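Local atomic coordinates of glycoside transferase (Listeria monocytogenes, PDB entry 6R2M), a protein that probably acts outside the cell as a glycoside hydrolase on exopolysaccharide, although a transferase activity is also possible. Residues S21-V26 / G54-Y59; A50-L55 / T299-Y304. All coordinates share one frame; numbering follows the deposited sequence.

Contact 1: S21-V26 / G54-Y59; sequences SVQTYV and GLYMEY
Tyr56 and Tyr59, three residues apart on one face of helix 50-62, stretch their rings across to the helix at 21-26. Both have CG anti to the backbone N (chi1 -166° and 180°), which sends the phenols straight out to bridge axes 11.8 Å apart. Val22 meets Tyr59 tip to tip. With its CG1 anti to the backbone N, that methyl lies over the ring face in a CH-pi contact, 4.1 Å from the Tyr59 centroid, while Val22 CG2 presses against Tyr59 OH at 3.2 Å. Val26, in the same rotamer one turn on, repeats the scheme: its CG1 sits over a face of the Tyr56 ring, offset toward the rim. The two segments form a nearly antiparallel helix pair in a mainly helical chain, and here the aromatic side chains fill the wide gap between them. The Gln23 side chain crosses both tyrosine side chains at about a right angle, its amide steeply inclined to each ring. Tyr56 OH ends 3.4 Å from Gln23 CA, and the bend at chi2 (96°) turns Gln23 OE1 to the edge of Tyr59. A bridging water ties this end together: it accepts from Val22 N, donates to Gln23 OE1 at 2.6 Å, and hydrogen-bonds Tyr59 OH at 2.7 Å. Lys312 also hydrogen-bonds Tyr59 OH and could polarise the phenol, while Asp65 and the carbonyl of Ser19 hold Gln23 NE2.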
ATOM      1  N   SER A  21      -9.794  12.705 -14.826  1.00  9.32           N
ATOM      2  CA  SER A  21      -8.542  13.409 -15.091  1.00  9.01           C
ATOM      3  C   SER A  21      -7.326  12.565 -14.725  1.00  9.57           C
ATOM      4  O   SER A  21      -6.306  12.602 -15.429  1.00 11.20           O
ATOM      5  CB  SER A  21      -8.530  14.737 -14.332  1.00 13.67           C
ATOM      6  OG  SER A  21      -8.813  14.536 -12.962  1.00 15.68           O
ATOM      7  N   VAL A  22      -7.399  11.816 -13.619  1.00  8.08           N
ATOM      8  CA  VAL A  22      -6.279  10.961 -13.239  1.00  5.74           C
ATOM      9  C   VAL A  22      -6.077   9.866 -14.278  1.00  6.76           C
ATOM     10  O   VAL A  22      -4.950   9.585 -14.697  1.00  8.32           O
ATOM     11  CB  VAL A  22      -6.487  10.366 -11.833  1.00  9.53           C
ATOM     12  CG1 VAL A  22      -5.493   9.226 -11.596  1.00 10.00           C
ATOM     13  CG2 VAL A  22      -6.327  11.432 -10.769  1.00  8.40           C
ATOM     14  N   GLN A  23      -7.172   9.229 -14.707  1.00  7.17           N
ATOM     15  CA  GLN A  23      -7.084   8.198 -15.741  1.00  8.40           C
ATOM     16  C   GLN A  23      -6.406   8.738 -16.994  1.00 10.04           C
ATOM     17  O   GLN A  23      -5.525   8.087 -17.568  1.00 10.71           O
ATOM     18  CB  GLN A  23      -8.484   7.666 -16.074  1.00 10.72           C
ATOM     19  CG  GLN A  23      -9.193   7.005 -14.891  1.00  9.35           C
ATOM     20  CD  GLN A  23     -10.134   7.964 -14.159  1.00  8.12           C
ATOM     21  OE1 GLN A  23      -9.711   9.002 -13.653  1.00  9.44           O
ATOM     22  NE2 GLN A  23     -11.410   7.613 -14.106  1.00  8.63           N
ATOM     23  N   THR A  24      -6.810   9.936 -17.432  1.00 10.05           N
ATOM     24  CA  THR A  24      -6.197  10.563 -18.599  1.00  8.79           C
ATOM     25  C   THR A  24      -4.720  10.826 -18.361  1.00  9.19           C
ATOM     26  O   THR A  24      -3.887  10.538 -19.226  1.00  9.34           O
ATOM     27  CB  THR A  24      -6.930  11.860 -18.925  1.00  8.43           C
ATOM     28  OG1 THR A  24      -8.282  11.544 -19.289  1.00 13.61           O
ATOM     29  CG2 THR A  24      -6.265  12.601 -20.091  1.00 13.16           C
ATOM     30  N   TYR A  25      -4.377  11.313 -17.166  1.00  9.11           N
ATOM     31  CA  TYR A  25      -2.987  11.614 -16.845  1.00 11.08           C
ATOM     32  C   TYR A  25      -2.148  10.342 -16.773  1.00  9.27           C
ATOM     33  O   TYR A  25      -1.004  10.316 -17.241  1.00  9.70           O
ATOM     34  CB  TYR A  25      -2.926  12.377 -15.527  1.00  9.19           C
ATOM     35  CG  TYR A  25      -1.551  12.848 -15.174  1.00  9.95           C
ATOM     36  CD1 TYR A  25      -1.085  14.068 -15.644  1.00 11.79           C
ATOM     37  CD2 TYR A  25      -0.706  12.079 -14.385  1.00  9.11           C
ATOM     38  CE1 TYR A  25       0.181  14.512 -15.334  1.00 12.83           C
ATOM     39  CE2 TYR A  25       0.577  12.520 -14.059  1.00  9.87           C
ATOM     40  CZ  TYR A  25       0.999  13.752 -14.539  1.00 11.13           C
ATOM     41  OH  TYR A  25       2.261  14.230 -14.253  1.00 12.50           O
ATOM     42  N   VAL A  26      -2.710   9.266 -16.220  1.00  9.33           N
ATOM     43  CA  VAL A  26      -1.969   8.012 -16.151  1.00  9.63           C
ATOM     44  C   VAL A  26      -1.736   7.448 -17.548  1.00  9.97           C
ATOM     45  O   VAL A  26      -0.638   6.978 -17.869  1.00  7.98           O
ATOM     46  CB  VAL A  26      -2.716   7.021 -15.246  1.00  7.60           C
ATOM     47  CG1 VAL A  26      -2.147   5.599 -15.423  1.00  8.83           C
ATOM     48  CG2 VAL A  26      -2.601   7.488 -13.787  1.00  7.21           C
ATOM     49  N   GLY A  54      -2.136  -2.340  -8.625  1.00  5.51           N
ATOM     50  CA  GLY A  54      -3.079  -2.478  -7.526  1.00  4.84           C
ATOM     51  C   GLY A  54      -3.548  -1.134  -6.984  1.00  6.13           C
ATOM     52  O   GLY A  54      -4.722  -0.970  -6.636  1.00  6.36           O
ATOM     53  N   LEU A  55      -2.639  -0.164  -6.886  1.00  6.19           N
ATOM     54  CA  LEU A  55      -3.031   1.166  -6.419  1.00  5.06           C
ATOM     55  C   LEU A  55      -3.950   1.845  -7.430  1.00  6.59           C
ATOM     56  O   LEU A  55      -4.923   2.507  -7.054  1.00  6.02           O
ATOM     57  CB  LEU A  55      -1.790   2.023  -6.162  1.00  5.63           C
ATOM     58  CG  LEU A  55      -1.055   1.710  -4.866  1.00  5.55           C
ATOM     59  CD1 LEU A  55       0.361   2.239  -4.963  1.00  6.92           C
ATOM     60  CD2 LEU A  55      -1.794   2.305  -3.669  1.00  8.05           C
ATOM     61  N   TYR A  56      -3.664   1.672  -8.714  1.00  7.20           N
ATOM     62  CA  TYR A  56      -4.542   2.222  -9.733  1.00  4.63           C
ATOM     63  C   TYR A  56      -5.914   1.569  -9.666  1.00  8.27           C
ATOM     64  O   TYR A  56      -6.936   2.259  -9.750  1.00  7.51           O
ATOM     65  CB  TYR A  56      -3.897   2.043 -11.103  1.00  6.27           C
ATOM     66  CG  TYR A  56      -4.517   2.850 -12.219  1.00  5.30           C
ATOM     67  CD1 TYR A  56      -5.088   4.100 -11.994  1.00  9.66           C
ATOM     68  CD2 TYR A  56      -4.520   2.345 -13.503  1.00  4.42           C
ATOM     69  CE1 TYR A  56      -5.644   4.824 -13.047  1.00  8.12           C
ATOM     70  CE2 TYR A  56      -5.083   3.052 -14.556  1.00  6.43           C
ATOM     71  CZ  TYR A  56      -5.632   4.288 -14.317  1.00  6.12           C
ATOM     72  OH  TYR A  56      -6.180   4.977 -15.382  1.00  8.23           O
ATOM     73  N   MET A  57      -5.960   0.245  -9.476  1.00  6.18           N
ATOM     74  CA  MET A  57      -7.246  -0.429  -9.291  1.00  7.00           C
ATOM     75  C   MET A  57      -8.006   0.131  -8.099  1.00  7.40           C
ATOM     76  O   MET A  57      -9.224   0.340  -8.175  1.00  7.01           O
ATOM     77  CB  MET A  57      -7.026  -1.927  -9.118  1.00  6.45           C
ATOM     78  CG  MET A  57      -6.650  -2.602 -10.415  1.00  5.86           C
ATOM     79  SD  MET A  57      -6.073  -4.318 -10.242  1.00 10.42           S
ATOM     80  CE  MET A  57      -7.534  -5.090  -9.515  1.00  9.36           C
ATOM     81  N   GLU A  58      -7.304   0.351  -6.981  1.00  6.97           N
ATOM     82  CA  GLU A  58      -7.930   0.934  -5.800  1.00  6.31           C
ATOM     83  C   GLU A  58      -8.539   2.297  -6.123  1.00  7.66           C
ATOM     84  O   GLU A  58      -9.696   2.578  -5.775  1.00  8.94           O
ATOM     85  CB  GLU A  58      -6.883   1.030  -4.688  1.00 11.72           C
ATOM     86  CG  GLU A  58      -7.395   1.573  -3.388  1.00 10.90           C
ATOM     87  CD  GLU A  58      -6.337   1.522  -2.294  1.00 15.70           C
ATOM     88  OE1 GLU A  58      -5.412   0.685  -2.390  1.00 19.67           O
ATOM     89  OE2 GLU A  58      -6.438   2.306  -1.327  1.00 16.20           O
ATOM     90  N   TYR A  59      -7.774   3.155  -6.806  1.00  7.39           N
ATOM     91  CA  TYR A  59      -8.276   4.462  -7.202  1.00  6.88           C
ATOM     92  C   TYR A  59      -9.511   4.340  -8.089  1.00  8.05           C
ATOM     93  O   TYR A  59     -10.486   5.075  -7.908  1.00  6.78           O
ATOM     94  CB  TYR A  59      -7.175   5.256  -7.920  1.00  7.69           C
ATOM     95  CG  TYR A  59      -7.654   6.619  -8.349  1.00  6.23           C
ATOM     96  CD1 TYR A  59      -7.634   7.686  -7.452  1.00  8.30           C
ATOM     97  CD2 TYR A  59      -8.181   6.826  -9.618  1.00  8.06           C
ATOM     98  CE1 TYR A  59      -8.087   8.936  -7.817  1.00  9.60           C
ATOM     99  CE2 TYR A  59      -8.648   8.085 -10.003  1.00  7.27           C
ATOM    100  CZ  TYR A  59      -8.600   9.132  -9.096  1.00  9.60           C
ATOM    101  OH  TYR A  59      -9.087  10.384  -9.456  1.00  9.44           O
TER
HETATM  102  O   HOH W   1      -9.822  11.047 -11.974  1.00  9.73           O

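Contact 2: A50-L55 / T299-Y304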
ATOM      1  N   ALA A  50       3.375  -4.719  -9.482  1.00  5.87           N
ATOM      2  CA  ALA A  50       2.057  -5.107  -8.992  1.00  6.24           C
ATOM      3  C   ALA A  50       1.515  -4.061  -8.037  1.00  7.14           C
ATOM      4  O   ALA A  50       0.292  -3.865  -7.947  1.00  7.13           O
ATOM      5  CB  ALA A  50       2.117  -6.484  -8.312  1.00  5.70           C
ATOM      6  N   GLU A  51       2.412  -3.390  -7.316  1.00  5.42           N
ATOM      7  CA  GLU A  51       2.032  -2.307  -6.428  1.00  4.80           C
ATOM      8  C   GLU A  51       1.307  -1.207  -7.192  1.00  7.01           C
ATOM      9  O   GLU A  51       0.243  -0.728  -6.765  1.00  6.28           O
ATOM     10  CB  GLU A  51       3.296  -1.772  -5.759  1.00  8.31           C
ATOM     11  CG  GLU A  51       3.107  -0.545  -4.909  1.00  9.59           C
ATOM     12  CD  GLU A  51       4.428  -0.089  -4.356  1.00  9.63           C
ATOM     13  OE1 GLU A  51       5.171   0.596  -5.087  1.00 12.52           O
ATOM     14  OE2 GLU A  51       4.726  -0.440  -3.206  1.00 12.76           O
ATOM     15  N   SER A  52       1.857  -0.812  -8.338  1.00  6.91           N
ATOM     16  CA  SER A  52       1.278   0.283  -9.106  1.00  5.32           C
ATOM     17  C   SER A  52      -0.087  -0.083  -9.677  1.00  6.71           C
ATOM     18  O   SER A  52      -1.041   0.695  -9.550  1.00  6.18           O
ATOM     19  CB  SER A  52       2.220   0.715 -10.224  1.00  5.62           C
ATOM     20  OG  SER A  52       3.476   1.069  -9.706  1.00  6.52           O
ATOM     21  N   ILE A  53      -0.209  -1.258 -10.314  1.00  8.32           N
ATOM     22  CA  ILE A  53      -1.505  -1.620 -10.888  1.00  7.42           C
ATOM     23  C   ILE A  53      -2.538  -1.795  -9.780  1.00  7.53           C
ATOM     24  O   ILE A  53      -3.695  -1.396  -9.937  1.00  8.26           O
ATOM     25  CB  ILE A  53      -1.393  -2.861 -11.810  1.00  7.06           C
ATOM     26  CG1 ILE A  53      -2.698  -3.085 -12.584  1.00 10.37           C
ATOM     27  CG2 ILE A  53      -1.029  -4.127 -11.026  1.00  8.75           C
ATOM     28  CD1 ILE A  53      -2.585  -4.162 -13.677  1.00  7.39           C
ATOM     29  N   GLY A  54      -2.136  -2.340  -8.625  1.00  5.51           N
ATOM     30  CA  GLY A  54      -3.079  -2.478  -7.526  1.00  4.84           C
ATOM     31  C   GLY A  54      -3.548  -1.134  -6.984  1.00  6.13           C
ATOM     32  O   GLY A  54      -4.722  -0.970  -6.636  1.00  6.36           O
ATOM     33  N   LEU A  55      -2.639  -0.164  -6.886  1.00  6.19           N
ATOM     34  CA  LEU A  55      -3.031   1.166  -6.419  1.00  5.06           C
ATOM     35  C   LEU A  55      -3.950   1.845  -7.430  1.00  6.59           C
ATOM     36  O   LEU A  55      -4.923   2.507  -7.054  1.00  6.02           O
ATOM     37  CB  LEU A  55      -1.790   2.023  -6.162  1.00  5.63           C
ATOM     38  CG  LEU A  55      -1.055   1.710  -4.866  1.00  5.55           C
ATOM     39  CD1 LEU A  55       0.361   2.239  -4.963  1.00  6.92           C
ATOM     40  CD2 LEU A  55      -1.794   2.305  -3.669  1.00  8.05           C
ATOM     41  N   THR A 299       8.464  11.920 -10.070  1.00  7.03           N
ATOM     42  CA  THR A 299       7.466  11.477  -9.100  1.00  6.33           C
ATOM     43  C   THR A 299       7.171  10.005  -9.330  1.00  5.00           C
ATOM     44  O   THR A 299       6.525   9.638 -10.318  1.00  6.77           O
ATOM     45  CB  THR A 299       6.180  12.292  -9.222  1.00  7.78           C
ATOM     46  OG1 THR A 299       6.492  13.684  -9.091  1.00  8.46           O
ATOM     47  CG2 THR A 299       5.180  11.919  -8.142  1.00  8.47           C
ATOM     48  N   HIS A 300       7.607   9.170  -8.396  1.00  5.12           N
ATOM     49  CA  HIS A 300       7.244   7.760  -8.437  1.00  6.49           C
ATOM     50  C   HIS A 300       5.730   7.625  -8.452  1.00  7.49           C
ATOM     51  O   HIS A 300       5.024   8.357  -7.758  1.00  6.39           O
ATOM     52  CB  HIS A 300       7.829   7.069  -7.216  1.00  6.60           C
ATOM     53  CG  HIS A 300       7.861   5.581  -7.301  1.00  7.32           C
ATOM     54  ND1 HIS A 300       6.720   4.806  -7.308  1.00  7.58           N
ATOM     55  CD2 HIS A 300       8.904   4.720  -7.332  1.00 11.74           C
ATOM     56  CE1 HIS A 300       7.061   3.530  -7.367  1.00 10.81           C
ATOM     57  NE2 HIS A 300       8.381   3.451  -7.377  1.00  9.08           N
ATOM     58  N   PHE A 301       5.234   6.693  -9.264  1.00  6.26           N
ATOM     59  CA  PHE A 301       3.796   6.450  -9.298  1.00  7.10           C
ATOM     60  C   PHE A 301       3.222   6.257  -7.896  1.00  6.68           C
ATOM     61  O   PHE A 301       2.103   6.702  -7.606  1.00  5.93           O
ATOM     62  CB  PHE A 301       3.493   5.236 -10.174  1.00  6.43           C
ATOM     63  CG  PHE A 301       2.040   5.054 -10.433  1.00  5.76           C
ATOM     64  CD1 PHE A 301       1.384   5.861 -11.345  1.00  6.81           C
ATOM     65  CD2 PHE A 301       1.315   4.090  -9.733  1.00  8.43           C
ATOM     66  CE1 PHE A 301       0.013   5.690 -11.572  1.00  8.44           C
ATOM     67  CE2 PHE A 301      -0.028   3.910  -9.949  1.00  5.01           C
ATOM     68  CZ  PHE A 301      -0.689   4.712 -10.871  1.00  6.37           C
ATOM     69  N   PHE A 302       3.969   5.584  -7.013  1.00  6.04           N
ATOM     70  CA  PHE A 302       3.500   5.364  -5.642  1.00  4.90           C
ATOM     71  C   PHE A 302       3.137   6.675  -4.963  1.00  6.44           C
ATOM     72  O   PHE A 302       2.104   6.765  -4.291  1.00  6.08           O
ATOM     73  CB  PHE A 302       4.573   4.648  -4.829  1.00  7.93           C
ATOM     74  CG  PHE A 302       4.109   4.141  -3.479  1.00  6.94           C
ATOM     75  CD1 PHE A 302       3.417   2.940  -3.366  1.00  6.59           C
ATOM     76  CD2 PHE A 302       4.445   4.822  -2.309  1.00  7.60           C
ATOM     77  CE1 PHE A 302       3.047   2.441  -2.109  1.00  8.22           C
ATOM     78  CE2 PHE A 302       4.072   4.333  -1.071  1.00  6.17           C
ATOM     79  CZ  PHE A 302       3.378   3.142  -0.964  1.00  6.95           C
ATOM     80  N   ASP A 303       3.971   7.709  -5.137  1.00  6.00           N
ATOM     81  CA  ASP A 303       3.670   9.010  -4.542  1.00  6.78           C
ATOM     82  C   ASP A 303       2.503   9.678  -5.254  1.00  8.83           C
ATOM     83  O   ASP A 303       1.579  10.192  -4.610  1.00  8.17           O
ATOM     84  CB  ASP A 303       4.906   9.913  -4.597  1.00  6.69           C
ATOM     85  CG  ASP A 303       5.980   9.502  -3.616  1.00  9.97           C
ATOM     86  OD1 ASP A 303       5.654   9.233  -2.447  1.00  9.66           O
ATOM     87  OD2 ASP A 303       7.160   9.447  -4.024  1.00 12.07           O
ATOM     88  N   TYR A 304       2.525   9.667  -6.585  1.00  6.15           N
ATOM     89  CA  TYR A 304       1.465  10.302  -7.352  1.00  6.99           C
ATOM     90  C   TYR A 304       0.108   9.721  -6.977  1.00  6.55           C
ATOM     91  O   TYR A 304      -0.829  10.454  -6.649  1.00  6.41           O
ATOM     92  CB  TYR A 304       1.731  10.126  -8.849  1.00  5.11           C
ATOM     93  CG  TYR A 304       0.555  10.543  -9.698  1.00  6.80           C
ATOM     94  CD1 TYR A 304       0.335  11.884  -9.997  1.00  7.44           C
ATOM     95  CD2 TYR A 304      -0.364   9.612 -10.155  1.00  7.47           C
ATOM     96  CE1 TYR A 304      -0.763  12.273 -10.739  1.00  7.77           C
ATOM     97  CE2 TYR A 304      -1.457   9.994 -10.905  1.00  6.38           C
ATOM     98  CZ  TYR A 304      -1.648  11.319 -11.195  1.00  8.27           C
ATOM     99  OH  TYR A 304      -2.756  11.667 -11.946  1.00 10.00           O
TER
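Glu51 makes the first touch from helix 50-62. Its CG is anti to the backbone N and the chain stays extended beyond it, so the carboxylate reaches the CD1-CE1 side of Phe302, crossing that side chain at about a right angle. Glu51 CD comes to 3.3 Å from Phe302 CD1, with the carboxylate and ring planes 40° apart. Glu51 OE1 also looks toward His300, 4.2 Å from its CE1. At Ser52, where the two backbones come closest, the side chain packs as carbon: its CB lies 3.5 Å from Phe301 CD2. The carbonyl of the same residue adds to this, with Ser52 O 3.4 Å from Phe301 CE2. One turn after Glu51, Leu55 puts CD1 3.5 Å from Phe302 CD1, so a carboxylate and a methyl close on the same ring carbon from opposite sides of the ring plane. The contact joins helix 50-62 to the N-terminal end of helix 301-312, segments 244 residues apart along the chain. That end is N-capped by His300: Phe302 N donates to His300 ND1 at 2.9 Å, nearly straight at 162° and in the plane of the imidazole. The cap uses the lone pair of ND1 and so favours a neutral ring with its proton on NE2; Glu51 OE1, 4.9 Å from His300 NE2, makes no salt bridge and could at most add a weak pull the other way.

Both contacts use helix 50-62 and share Gly54 and Leu55, but Leu55 touches the partner segment only in contact 2; Tyr56 and Tyr59 do the work in contact 1. Contact 1 is wholly buried although its centre lies farther from the chain centre, about 14 Å against about 9 Å for the partly buried contact 2. Their chemistry differs too: in contact 1 tyrosines meet valines and a water satisfies Gln23 OE1, Tyr59 OH and Val22 N, whereas in contact 2 Glu51 lies against a phenylalanine. The two also touch each other, because helix 21-29 packs on helix 301-312: Tyr304 OH lies 3.2 Å from Tyr25 CD2, so the three helices form one packed cluster.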